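Local coordinates for 3-Hydroxyacyl-CoA dehydrogenase (Ralstonia eutropha H16, PDB 4PZC), which catalyses the NAD-dependent interconversion of (S)-3-hydroxyacyl-CoA, notably (S)-3-hydroxybutyryl-CoA, and the corresponding 3-oxoacyl-CoA, at residues Gly26-Met31 with Leu68-Gly73; Val108-Ile113 with Thr130-Arg135; Ser122-Ala127 with Gly156-Asp161; Val151-Gly156 with Pro178-Asn183; Glu213-Met218 with Pro228-Asp233. One frame throughout, in Å; residues are numbered along the deposited sequence.

Interaction 1 (Gly26-Met31 with Leu68-Gly73); sequences GLNVVM and LARIKG
Val29 is gripped by both of its backbone polar groups from the 68-73 side. Its N donates to Arg70 O at 3.1 Å, a fairly straight bond (164° at the hydrogen), and its O accepts from Lys72 N at 2.7 Å, in a more bent one. Two residues on, Met31 N reaches Lys72 O at 3.2 Å from above the carbonyl plane. The chain leaving helix 61-70 is thereby laid parallel beside strand 28-32, as a short, weakly bonded outer strand of the Rossmann-type sheet. This bonded backbone and the face of Val29 and Ile71 make up the close part. Val29 CB and Ile71 CG2 are in plain van der Waals contact at 4.4 Å, and helix 13-23 covers both residues through Cys22 and Ala23; branched aliphatic residues suit a sheet surface under a helix. The other face is looser: Val30 is buried against Leu80 and Thr83, but Lys72 sends its end away from the strand, as suits a charged residue at an exposed position beside exposed Gly73. At the partly exposed start, the Arg70 stem lies over the 26-28 backbone. Its CG is 3.2 Å from Leu27 O, and bends at chi2 and chi3 (80° and 74°) take the chain past Gly26, whose CA is 3.7 Å from NE. Gly26, at the positive phi of a Schellman motif, suits the exit from helix 13-23. Backbone bonding thus sets the register while apolar side chains pack on one face, beside a strand whose Met31 touches Ala11, a predicted NAD-binding residue.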
# COMPACT_ATOMS: atom_id res chain seq x y z
N GLY A 26 -31.22 -6.50 -11.01
CA GLY A 26 -32.44 -6.42 -11.79
C GLY A 26 -32.45 -5.28 -12.79
O GLY A 26 -33.48 -4.62 -12.98
N LEU A 27 -31.33 -5.04 -13.46
CA LEU A 27 -31.25 -3.95 -14.43
C LEU A 27 -31.13 -4.46 -15.86
O LEU A 27 -30.44 -5.45 -16.11
CB LEU A 27 -30.08 -3.02 -14.10
CG LEU A 27 -30.33 -1.99 -12.99
CD1 LEU A 27 -29.09 -1.10 -12.85
CD2 LEU A 27 -31.57 -1.15 -13.26
N ASN A 28 -31.79 -3.76 -16.78
CA ASN A 28 -31.88 -4.19 -18.18
C ASN A 28 -30.63 -3.79 -18.91
O ASN A 28 -30.28 -2.62 -18.91
CB ASN A 28 -33.08 -3.56 -18.86
CG ASN A 28 -34.35 -3.70 -18.05
OD1 ASN A 28 -34.93 -2.70 -17.62
ND2 ASN A 28 -34.75 -4.95 -17.79
N VAL A 29 -29.98 -4.77 -19.54
CA VAL A 29 -28.70 -4.53 -20.19
C VAL A 29 -28.73 -4.86 -21.67
O VAL A 29 -28.98 -6.01 -22.04
CB VAL A 29 -27.57 -5.37 -19.56
CG1 VAL A 29 -26.25 -5.12 -20.27
CG2 VAL A 29 -27.43 -5.08 -18.08
N VAL A 30 -28.47 -3.87 -22.51
CA VAL A 30 -28.21 -4.09 -23.93
C VAL A 30 -26.68 -4.21 -24.13
O VAL A 30 -25.97 -3.21 -24.01
CB VAL A 30 -28.78 -2.94 -24.80
CG1 VAL A 30 -28.41 -3.10 -26.27
CG2 VAL A 30 -30.29 -2.84 -24.65
N MET A 31 -26.18 -5.42 -24.40
CA MET A 31 -24.73 -5.64 -24.47
C MET A 31 -24.25 -5.94 -25.88
O MET A 31 -24.38 -7.07 -26.35
CB MET A 31 -24.30 -6.78 -23.54
CG MET A 31 -22.81 -6.79 -23.25
SD MET A 31 -22.02 -8.41 -23.27
CE MET A 31 -22.79 -9.19 -21.86
N LEU A 68 -30.20 -13.33 -16.22
CA LEU A 68 -29.94 -13.70 -17.62
C LEU A 68 -31.00 -13.10 -18.53
O LEU A 68 -30.70 -12.41 -19.50
CB LEU A 68 -29.95 -15.21 -17.78
CG LEU A 68 -28.94 -16.03 -16.97
CD1 LEU A 68 -29.40 -17.49 -16.85
CD2 LEU A 68 -27.55 -15.92 -17.59
N ALA A 69 -32.26 -13.36 -18.19
CA ALA A 69 -33.40 -12.81 -18.92
C ALA A 69 -33.23 -11.30 -19.09
O ALA A 69 -33.30 -10.77 -20.20
CB ALA A 69 -34.69 -13.11 -18.18
N ARG A 70 -32.97 -10.63 -17.97
CA ARG A 70 -32.72 -9.19 -17.94
C ARG A 70 -31.67 -8.67 -18.95
O ARG A 70 -31.54 -7.45 -19.15
CB ARG A 70 -32.33 -8.76 -16.51
CG ARG A 70 -32.89 -7.43 -16.07
CD ARG A 70 -34.34 -7.53 -15.61
NE ARG A 70 -34.47 -8.17 -14.30
CZ ARG A 70 -35.64 -8.46 -13.72
NH1 ARG A 70 -36.78 -8.17 -14.33
NH2 ARG A 70 -35.65 -9.04 -12.52
N ILE A 71 -30.93 -9.57 -19.60
CA ILE A 71 -29.79 -9.17 -20.45
C ILE A 71 -29.97 -9.41 -21.96
O ILE A 71 -29.82 -10.54 -22.44
CB ILE A 71 -28.52 -9.90 -19.98
CG1 ILE A 71 -28.25 -9.59 -18.50
CG2 ILE A 71 -27.33 -9.54 -20.86
CD1 ILE A 71 -27.13 -10.40 -17.88
N LYS A 72 -30.23 -8.33 -22.70
CA LYS A 72 -30.45 -8.42 -24.16
C LYS A 72 -29.17 -8.14 -24.96
O LYS A 72 -28.88 -6.99 -25.29
CB LYS A 72 -31.59 -7.45 -24.55
CG LYS A 72 -32.29 -7.76 -25.88
CD LYS A 72 -33.81 -7.49 -25.83
CE LYS A 72 -34.57 -8.03 -27.04
NZ LYS A 72 -34.06 -7.47 -28.33
N GLY A 73 -28.42 -9.19 -25.30
CA GLY A 73 -27.13 -9.03 -26.02
C GLY A 73 -27.25 -9.02 -27.53
O GLY A 73 -27.65 -10.03 -28.11

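Interaction 2 (Val108-Ile113 with Thr130-Arg135); sequences VGENVI and TSRADR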
# COMPACT_ATOMS: atom_id res chain seq x y z
N VAL A 108 -27.70 7.26 -29.86
CA VAL A 108 -28.55 7.66 -28.72
C VAL A 108 -29.00 9.12 -28.71
O VAL A 108 -28.39 9.99 -29.36
CB VAL A 108 -27.86 7.36 -27.37
CG1 VAL A 108 -27.51 5.87 -27.26
CG2 VAL A 108 -26.62 8.24 -27.15
N GLY A 109 -30.07 9.37 -27.95
CA GLY A 109 -30.67 10.71 -27.79
C GLY A 109 -29.82 11.69 -26.98
O GLY A 109 -28.98 11.29 -26.15
N GLU A 110 -30.05 12.99 -27.23
CA GLU A 110 -29.30 14.09 -26.61
C GLU A 110 -29.18 14.03 -25.08
O GLU A 110 -28.18 14.49 -24.51
CB GLU A 110 -29.90 15.45 -27.00
CG GLU A 110 -29.15 16.18 -28.11
CD GLU A 110 -29.27 17.70 -28.04
OE1 GLU A 110 -30.41 18.22 -27.92
OE2 GLU A 110 -28.23 18.39 -28.11
N ASN A 111 -30.21 13.50 -24.41
CA ASN A 111 -30.19 13.37 -22.95
C ASN A 111 -29.82 11.98 -22.44
O ASN A 111 -30.02 11.68 -21.27
CB ASN A 111 -31.52 13.84 -22.34
CG ASN A 111 -31.46 15.29 -21.86
OD1 ASN A 111 -31.60 16.22 -22.66
ND2 ASN A 111 -31.24 15.48 -20.56
N VAL A 112 -29.27 11.15 -23.32
CA VAL A 112 -28.73 9.85 -22.90
C VAL A 112 -27.21 10.01 -22.63
O VAL A 112 -26.47 10.58 -23.42
CB VAL A 112 -29.05 8.74 -23.96
CG1 VAL A 112 -28.10 7.55 -23.84
CG2 VAL A 112 -30.51 8.28 -23.82
N ILE A 113 -26.78 9.48 -21.48
CA ILE A 113 -25.40 9.61 -20.99
C ILE A 113 -24.49 8.57 -21.59
O ILE A 113 -24.83 7.40 -21.62
CB ILE A 113 -25.34 9.42 -19.46
CG1 ILE A 113 -26.09 10.56 -18.75
CG2 ILE A 113 -23.89 9.31 -18.97
CD1 ILE A 113 -26.42 10.27 -17.30
N THR A 130 -17.65 13.79 -28.23
CA THR A 130 -19.09 13.62 -28.33
C THR A 130 -19.76 14.97 -28.60
O THR A 130 -19.13 16.02 -28.49
CB THR A 130 -19.71 13.02 -27.06
OG1 THR A 130 -19.74 14.00 -26.02
CG2 THR A 130 -18.97 11.78 -26.62
N SER A 131 -21.03 14.92 -28.97
CA SER A 131 -21.82 16.12 -29.27
C SER A 131 -22.38 16.79 -28.02
O SER A 131 -22.69 17.97 -28.06
CB SER A 131 -22.98 15.78 -30.19
OG SER A 131 -23.99 15.11 -29.47
N ARG A 132 -22.57 16.02 -26.95
CA ARG A 132 -22.90 16.60 -25.63
C ARG A 132 -21.88 16.07 -24.60
O ARG A 132 -22.06 15.00 -24.00
CB ARG A 132 -24.35 16.31 -25.19
CG ARG A 132 -25.46 16.94 -26.05
CD ARG A 132 -25.84 18.37 -25.66
NE ARG A 132 -26.18 18.53 -24.24
CZ ARG A 132 -27.35 18.21 -23.67
NH1 ARG A 132 -28.35 17.68 -24.37
NH2 ARG A 132 -27.53 18.41 -22.36
N ALA A 133 -20.80 16.82 -24.42
CA ALA A 133 -19.80 16.51 -23.41
C ALA A 133 -20.39 16.42 -22.00
O ALA A 133 -20.07 15.49 -21.27
CB ALA A 133 -18.70 17.56 -23.45
N ASP A 134 -21.27 17.35 -21.62
CA ASP A 134 -21.83 17.36 -20.27
C ASP A 134 -22.54 16.07 -19.91
O ASP A 134 -22.73 15.74 -18.73
CB ASP A 134 -22.78 18.55 -20.08
CG ASP A 134 -24.16 18.29 -20.66
OD1 ASP A 134 -24.26 18.37 -21.91
OD2 ASP A 134 -25.13 18.04 -19.88
N ARG A 135 -22.94 15.32 -20.93
CA ARG A 135 -23.53 14.00 -20.72
C ARG A 135 -22.47 12.89 -20.78
O ARG A 135 -22.82 11.72 -20.79
CB ARG A 135 -24.64 13.77 -21.76
CG ARG A 135 -25.84 14.68 -21.59
CD ARG A 135 -26.79 14.10 -20.55
NE ARG A 135 -27.21 15.10 -19.57
CZ ARG A 135 -27.70 14.82 -18.36
NH1 ARG A 135 -27.86 13.56 -17.96
NH2 ARG A 135 -28.03 15.82 -17.56
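In the Rossmann-type sheet, the loops entering the neighbouring parallel strands 113-117 and 136-141 meet at the surface, where Glu110, Asn111 and Ile113 face Arg132 and Arg135. The first loop is folded by a type I beta turn from Gly109 to Val112, closed by Val112 N on Gly109 O at 2.8 Å. Arg132 lies across Glu110 at about a right angle. OE2 of Glu110 comes nearest to the chain carbon CD of Arg132, at 3.4 Å, and its salt bridge to Arg132 NH1 is long, at 3.8 Å; the carboxylate and guanidinium planes are turned 75° apart. Arg132 has a closer partner in its own loop, for its NE donates to Asp134 OD1 at 3.0 Å on the syn side of that oxygen. Arg135 CG lies over one face of the Arg132 guanidinium, offset toward the rim. Asn111 ND2 sits over one face of the Arg135 guanidinium, and at the edge of that group Ile113 CG1 is 3.6 Å from NH1. Arginine suits such a place because its long aliphatic stem can pack while its flat head remains near charge; Ile113 is buried between Arg135 and helix 161-173, where it also meets Thr163 and Ala166. The Arg135 link to Asp134 is long too. With no hydrogen bond between the two segments, the contact probably rests on stem packing together with long-range charge attraction.

Interaction 3 (Ser122-Ala127 with Gly156-Asp161); sequences SITKLA and GLQTSD
Thr124, Gln158 and Gly156 give up the most surface where the short helix 123-127 rests on the loop after strand 150-155. The hydroxyl of Thr124 does the first piece of work. Its OG1 stands beside its own backbone N and anti to the carbonyl carbon (chi1 -71°), which turns it towards the loop, and there it accepts the amide hydrogen of Leu157 N at 2.8 Å in a nearly straight bond. The methyl CG2 of Thr124 packs by the CB of Leu157, so both branches of the threonine are used. Gln158 returns the bond. Its chain is bent at chi2 (100°), which sets CD near Ala127 CB; NE2 then donates to Thr124 O at 3.3 Å. The carbonyl is met in its plane on a lone pair, and lies almost in the amide plane of the glutamine. Ala127 CB is 3.5 Å from Gln158 OE1, a small methyl that leaves room for the amide to come close. Gly156 lies against Ile123 and Thr124, with its CA 3.2 Å from Thr124 OG1 and its N beside Ile123 CG2; having no side chain, it lets loop and helix approach to backbone distance. At the start of the helix, Ser122 is the N-cap, its OG accepting from Lys125 N. Since a side chain of each segment bonds to the backbone of the other, the chemistry is reciprocal and directional, and would be expected to limit the rotation of the helix.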
# COMPACT_ATOMS: atom_id res chain seq x y z
N SER A 122 -7.63 10.26 -21.01
CA SER A 122 -8.22 11.52 -20.56
C SER A 122 -9.71 11.62 -20.87
O SER A 122 -10.13 11.82 -22.03
CB SER A 122 -7.51 12.74 -21.15
OG SER A 122 -8.11 13.93 -20.66
N ILE A 123 -10.51 11.50 -19.81
CA ILE A 123 -11.95 11.66 -19.89
C ILE A 123 -12.30 12.95 -20.59
O ILE A 123 -13.19 12.96 -21.43
CB ILE A 123 -12.58 11.64 -18.46
CG1 ILE A 123 -12.31 10.27 -17.76
CG2 ILE A 123 -14.07 12.01 -18.49
CD1 ILE A 123 -12.54 9.03 -18.60
N THR A 124 -11.61 14.03 -20.24
CA THR A 124 -11.86 15.32 -20.87
C THR A 124 -11.55 15.34 -22.33
O THR A 124 -12.28 15.95 -23.11
CB THR A 124 -11.06 16.41 -20.18
OG1 THR A 124 -11.64 16.61 -18.89
CG2 THR A 124 -11.08 17.73 -20.95
N LYS A 125 -10.49 14.67 -22.74
CA LYS A 125 -10.19 14.55 -24.17
C LYS A 125 -11.27 13.72 -24.88
O LYS A 125 -11.68 14.07 -26.00
CB LYS A 125 -8.80 13.96 -24.41
CG LYS A 125 -8.17 14.40 -25.71
CD LYS A 125 -6.67 14.15 -25.70
CE LYS A 125 -5.88 15.43 -25.97
NZ LYS A 125 -4.44 15.27 -25.60
N LEU A 126 -11.75 12.66 -24.23
CA LEU A 126 -12.83 11.86 -24.81
C LEU A 126 -14.15 12.60 -24.88
O LEU A 126 -14.65 12.86 -25.97
CB LEU A 126 -13.00 10.55 -24.07
CG LEU A 126 -11.82 9.62 -24.30
CD1 LEU A 126 -11.91 8.39 -23.40
CD2 LEU A 126 -11.75 9.25 -25.78
N ALA A 127 -14.71 12.94 -23.73
CA ALA A 127 -15.89 13.81 -23.66
C ALA A 127 -15.99 14.83 -24.82
O ALA A 127 -17.07 15.01 -25.39
CB ALA A 127 -15.91 14.56 -22.33
N GLY A 156 -14.85 14.47 -16.50
CA GLY A 156 -14.22 15.38 -17.43
C GLY A 156 -14.47 16.78 -16.90
O GLY A 156 -15.37 17.03 -16.08
N LEU A 157 -13.67 17.70 -17.37
CA LEU A 157 -13.89 19.12 -17.19
C LEU A 157 -15.31 19.55 -17.60
O LEU A 157 -15.78 20.61 -17.18
CB LEU A 157 -12.84 19.85 -18.04
CG LEU A 157 -12.49 21.30 -17.74
CD1 LEU A 157 -12.06 21.45 -16.30
CD2 LEU A 157 -11.40 21.79 -18.68
N GLN A 158 -15.99 18.75 -18.44
CA GLN A 158 -17.31 19.09 -18.99
C GLN A 158 -18.46 18.41 -18.31
O GLN A 158 -19.57 18.93 -18.30
CB GLN A 158 -17.41 18.68 -20.45
CG GLN A 158 -16.31 19.20 -21.34
CD GLN A 158 -15.27 18.15 -21.57
OE1 GLN A 158 -14.88 17.44 -20.64
NE2 GLN A 158 -14.80 18.04 -22.82
N THR A 159 -18.23 17.21 -17.78
CA THR A 159 -19.29 16.44 -17.16
C THR A 159 -20.14 17.38 -16.32
O THR A 159 -19.60 18.19 -15.62
CB THR A 159 -18.69 15.34 -16.28
OG1 THR A 159 -17.80 14.55 -17.08
CG2 THR A 159 -19.76 14.44 -15.70
N SER A 160 -21.47 17.27 -16.41
CA SER A 160 -22.38 18.13 -15.64
C SER A 160 -22.57 17.57 -14.27
O SER A 160 -22.35 16.37 -14.04
CB SER A 160 -23.77 18.20 -16.29
OG SER A 160 -24.40 16.93 -16.34
N ASP A 161 -23.03 18.41 -13.35
CA ASP A 161 -23.40 17.92 -12.02
C ASP A 161 -24.48 16.84 -12.10
O ASP A 161 -24.45 15.83 -11.38
CB ASP A 161 -23.89 19.07 -11.14
CG ASP A 161 -22.78 20.02 -10.78
OD1 ASP A 161 -21.67 19.52 -10.51
OD2 ASP A 161 -23.00 21.24 -10.76

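Interaction 4 (Val151-Gly156 with Pro178-Asn183); sequences VELIRG and PITVKN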
# COMPACT_ATOMS: atom_id res chain seq x y z
N VAL A 151 -15.86 1.83 -7.92
CA VAL A 151 -15.62 2.44 -9.21
C VAL A 151 -15.10 3.85 -9.00
O VAL A 151 -15.54 4.58 -8.08
CB VAL A 151 -16.92 2.58 -10.00
CG1 VAL A 151 -16.61 2.82 -11.47
CG2 VAL A 151 -17.78 1.35 -9.82
N GLU A 152 -14.17 4.24 -9.88
CA GLU A 152 -13.75 5.60 -9.90
C GLU A 152 -14.68 6.27 -10.88
O GLU A 152 -14.86 5.79 -11.99
CB GLU A 152 -12.29 5.74 -10.31
CG GLU A 152 -11.33 4.95 -9.43
CD GLU A 152 -9.87 5.24 -9.72
OE1 GLU A 152 -9.34 4.88 -10.81
OE2 GLU A 152 -9.22 5.80 -8.82
N LEU A 153 -15.29 7.37 -10.44
CA LEU A 153 -16.17 8.17 -11.27
C LEU A 153 -15.36 9.36 -11.62
O LEU A 153 -14.93 10.09 -10.74
CB LEU A 153 -17.40 8.61 -10.49
CG LEU A 153 -18.28 7.49 -9.93
CD1 LEU A 153 -19.45 8.10 -9.14
CD2 LEU A 153 -18.77 6.57 -11.05
N ILE A 154 -15.09 9.54 -12.90
CA ILE A 154 -14.13 10.52 -13.30
C ILE A 154 -14.78 11.58 -14.16
O ILE A 154 -15.28 11.32 -15.26
CB ILE A 154 -12.96 9.90 -14.03
CG1 ILE A 154 -12.43 8.69 -13.26
CG2 ILE A 154 -11.89 10.96 -14.21
CD1 ILE A 154 -12.64 7.34 -13.93
N ARG A 155 -14.77 12.80 -13.64
CA ARG A 155 -15.43 13.86 -14.30
C ARG A 155 -14.45 14.43 -15.25
O ARG A 155 -13.35 14.81 -14.86
CB ARG A 155 -15.89 14.91 -13.30
CG ARG A 155 -17.08 14.42 -12.53
CD ARG A 155 -17.63 15.44 -11.54
NE ARG A 155 -18.25 16.60 -12.18
CZ ARG A 155 -19.25 17.30 -11.64
NH1 ARG A 155 -19.79 16.93 -10.48
NH2 ARG A 155 -19.74 18.36 -12.29
N GLY A 156 -14.85 14.47 -16.50
CA GLY A 156 -14.22 15.38 -17.43
C GLY A 156 -14.47 16.78 -16.90
O GLY A 156 -15.37 17.03 -16.08
N PRO A 178 -18.83 4.44 -5.22
CA PRO A 178 -18.34 5.46 -6.13
C PRO A 178 -17.19 6.22 -5.55
O PRO A 178 -17.15 6.43 -4.35
CB PRO A 178 -19.52 6.42 -6.22
CG PRO A 178 -20.16 6.31 -4.88
CD PRO A 178 -20.13 4.84 -4.64
N ILE A 179 -16.28 6.65 -6.41
CA ILE A 179 -15.18 7.50 -6.01
C ILE A 179 -15.07 8.61 -7.04
O ILE A 179 -14.67 8.36 -8.17
CB ILE A 179 -13.87 6.72 -5.98
CG1 ILE A 179 -13.91 5.63 -4.91
CG2 ILE A 179 -12.68 7.64 -5.75
CD1 ILE A 179 -14.08 6.16 -3.50
N THR A 180 -15.45 9.83 -6.66
CA THR A 180 -15.45 10.94 -7.59
C THR A 180 -14.07 11.59 -7.66
O THR A 180 -13.38 11.77 -6.65
CB THR A 180 -16.56 11.93 -7.27
OG1 THR A 180 -17.81 11.25 -7.45
CG2 THR A 180 -16.53 13.14 -8.18
N VAL A 181 -13.66 11.89 -8.89
CA VAL A 181 -12.28 12.21 -9.19
C VAL A 181 -12.30 13.19 -10.33
O VAL A 181 -12.91 12.90 -11.35
CB VAL A 181 -11.53 10.96 -9.67
CG1 VAL A 181 -10.12 11.29 -10.13
CG2 VAL A 181 -11.50 9.91 -8.58
N LYS A 182 -11.65 14.34 -10.17
CA LYS A 182 -11.44 15.19 -11.31
C LYS A 182 -10.47 14.46 -12.22
O LYS A 182 -9.44 14.03 -11.78
CB LYS A 182 -10.85 16.54 -10.92
CG LYS A 182 -11.72 17.38 -10.02
CD LYS A 182 -11.19 18.81 -10.04
CE LYS A 182 -12.01 19.75 -9.16
NZ LYS A 182 -11.66 19.72 -7.70
N ASN A 183 -10.80 14.33 -13.49
CA ASN A 183 -9.89 13.81 -14.48
C ASN A 183 -8.45 14.31 -14.30
O ASN A 183 -8.19 15.54 -14.30
CB ASN A 183 -10.37 14.17 -15.88
CG ASN A 183 -9.60 13.44 -16.94
OD1 ASN A 183 -9.54 12.21 -16.93
ND2 ASN A 183 -8.98 14.20 -17.86
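Leu153 and Val181 lie at the middle of a run of backbone bonds that alternate in direction between the two strands. Leu153 N donates to Ile179 O at 2.6 Å and Leu153 O receives Val181 N in a weak, bent bond. Val181 O then takes Arg155 N at 3.0 Å, and Arg155 O takes Asn183 N at 2.9 Å. At the other end Ile179 N gives Val151 O a weak bond as well. Residue 178, a proline, has no amide hydrogen to offer, but its ring packs beside Leu153: the two side chains lie alongside, pointing the same way, with Leu153 CD1 3.4 Å from Pro178 CB. The strands are the two outer members of the beta-alpha-beta unit 150-155, 161-173, 177-182, running parallel with a 30° twist between their short axes, and Leu153 lies under the connecting helix. On the opposite face Ile154 holds CG1 anti to its carbonyl carbon (chi1 -48°) and 4.3 Å from Val181 CB, while its CG2 is 3.5 Å from Asn183 CA. Glu152, on that face too, is buried against His140, predicted to be important for catalysis, and its OE2 accepts from both Val188 N and Val189 N. Asn183 uses both ends of its amide, OD1 for Ile123 N and ND2 for Ser122 OG, whereas Arg155 pairs with Asp161. Along the outer edge, Thr180 N donates to Glu213 of the second subunit and the Lys182 backbone bonds to that subunit as well; separately, Lys182 NZ reaches the carbonyl of its Gly207.

Interaction 5 (Glu213-Met218 with Pro228-Asp233); sequences EIDEGM and PLALAD
Asp215 reaches from helix 211-222 to the first turn of helix 228-235; the segments 213-218 and 228-233 run at 110°, with axes 8.9 Å apart. From CB, the carboxyl carbon CG is set beside the backbone N and anti to the carbonyl carbon (chi1 -79°), which turns it toward helix 228-235, 3.8 Å from Leu229 CB. The two oxygens then divide the work. OD1 accepts from Leu229 N at 3.0 Å, with Leu229 CB 3.2 Å and Pro228 CD 3.5 Å from it. OD2 accepts from Ala230 N at 3.1 Å, comes close to the methyl of Ala230, and has a further partner in Tyr280 OH. Both amides meet their oxygen on the syn side, slightly out of the carboxylate plane. These three bonds hold the buried group in place, and the amides of a helix start would be expected to favour its negative charge. The two oxygens of a carboxylate match two successive amides, and the short chain keeps them close to the helix start. Around it the packing is apolar: Ile214 CG2 stands 4.0 Å from Leu229 CD1, and Met218 CB 4.2 Å from Pro228 CD. Proline fits a first helical turn, where its missing N-H costs no helical bond. A carboxylate binding the leading amides of a second helix thus joins two helices of the C-terminal domain of the 3-hydroxyacyl-CoA dehydrogenase family, whose helix 211-222 also touches the second subunit.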
# COMPACT_ATOMS: atom_id res chain seq x y z
N GLU A 213 12.25 -10.48 0.19
CA GLU A 213 12.37 -9.68 1.40
C GLU A 213 11.65 -8.34 1.26
O GLU A 213 11.04 -7.85 2.20
CB GLU A 213 13.84 -9.45 1.75
CG GLU A 213 14.58 -10.64 2.38
CD GLU A 213 15.97 -10.25 2.87
OE1 GLU A 213 16.70 -9.53 2.12
OE2 GLU A 213 16.34 -10.62 4.01
N ILE A 214 11.75 -7.72 0.08
CA ILE A 214 11.06 -6.47 -0.16
C ILE A 214 9.54 -6.67 0.03
O ILE A 214 8.85 -5.83 0.67
CB ILE A 214 11.38 -5.94 -1.57
CG1 ILE A 214 12.81 -5.41 -1.65
CG2 ILE A 214 10.43 -4.83 -1.95
CD1 ILE A 214 13.28 -5.07 -3.07
N ASP A 215 9.03 -7.77 -0.53
CA ASP A 215 7.60 -8.09 -0.42
C ASP A 215 7.23 -8.41 1.03
O ASP A 215 6.19 -7.96 1.54
CB ASP A 215 7.22 -9.25 -1.36
CG ASP A 215 7.04 -8.82 -2.85
OD1 ASP A 215 7.18 -7.62 -3.21
OD2 ASP A 215 6.72 -9.70 -3.67
N GLU A 216 8.10 -9.14 1.71
CA GLU A 216 7.88 -9.49 3.10
C GLU A 216 7.70 -8.20 3.90
O GLU A 216 6.70 -8.02 4.61
CB GLU A 216 9.04 -10.31 3.71
CG GLU A 216 9.15 -11.81 3.36
CD GLU A 216 10.39 -12.53 3.96
OE1 GLU A 216 10.57 -12.57 5.22
OE2 GLU A 216 11.20 -13.08 3.18
N GLY A 217 8.70 -7.33 3.78
CA GLY A 217 8.72 -6.07 4.49
C GLY A 217 7.40 -5.32 4.44
O GLY A 217 6.98 -4.70 5.44
N MET A 218 6.72 -5.38 3.29
CA MET A 218 5.55 -4.57 3.08
C MET A 218 4.28 -5.29 3.50
O MET A 218 3.31 -4.64 3.94
CB MET A 218 5.47 -4.12 1.62
CG MET A 218 6.66 -3.31 1.14
SD MET A 218 6.68 -1.56 1.57
CE MET A 218 5.70 -1.42 3.04
N PRO A 228 4.24 -5.59 -3.46
CA PRO A 228 4.20 -4.86 -4.73
C PRO A 228 4.92 -5.56 -5.86
O PRO A 228 4.47 -5.45 -6.99
CB PRO A 228 4.90 -3.53 -4.40
CG PRO A 228 5.84 -3.86 -3.30
CD PRO A 228 5.13 -4.92 -2.49
N LEU A 229 6.01 -6.26 -5.59
CA LEU A 229 6.70 -6.93 -6.70
C LEU A 229 5.85 -8.09 -7.24
O LEU A 229 5.56 -8.16 -8.45
CB LEU A 229 8.09 -7.42 -6.27
CG LEU A 229 9.04 -6.31 -5.80
CD1 LEU A 229 10.38 -6.91 -5.40
CD2 LEU A 229 9.25 -5.21 -6.84
N ALA A 230 5.41 -8.94 -6.33
CA ALA A 230 4.40 -9.96 -6.63
C ALA A 230 3.19 -9.32 -7.32
O ALA A 230 2.66 -9.83 -8.33
CB ALA A 230 3.95 -10.66 -5.35
N LEU A 231 2.73 -8.22 -6.74
CA LEU A 231 1.59 -7.50 -7.27
C LEU A 231 1.84 -7.09 -8.71
O LEU A 231 0.93 -7.21 -9.55
CB LEU A 231 1.29 -6.25 -6.45
CG LEU A 231 -0.04 -5.59 -6.77
CD1 LEU A 231 -1.18 -6.60 -6.74
CD2 LEU A 231 -0.31 -4.45 -5.79
N ALA A 232 3.06 -6.62 -8.97
CA ALA A 232 3.41 -6.15 -10.29
C ALA A 232 3.37 -7.30 -11.30
O ALA A 232 2.95 -7.10 -12.45
CB ALA A 232 4.77 -5.51 -10.27
N ASP A 233 3.77 -8.49 -10.85
CA ASP A 233 3.80 -9.69 -11.70
C ASP A 233 2.40 -10.10 -12.16
O ASP A 233 2.25 -10.62 -13.27
CB ASP A 233 4.52 -10.86 -10.99
CG ASP A 233 6.04 -10.79 -11.12
OD1 ASP A 233 6.54 -9.86 -11.80
OD2 ASP A 233 6.74 -11.67 -10.57

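Interactions 1 to 4 belong to the NAD-binding domain, whereas interaction 5 lies about 28 Å, centre to centre, from interaction 4 in the helical C-terminal domain. Interactions 1 and 4 are parallel backbone pairings at the two ends of the same sheet; the first is partly buried, the second buried. Interactions 3 and 5 instead bond side chains to backbone at a helix. Interaction 2 is a surface contact of charged side chains, with one buried residue, Ile113, against Arg135. It touches interaction 3, where Asp134 O lies 3.0 Å from Ser160 N; interactions 3 and 4 touch and share Gly156. Interactions 4 and 5, both buried, also reach the second subunit.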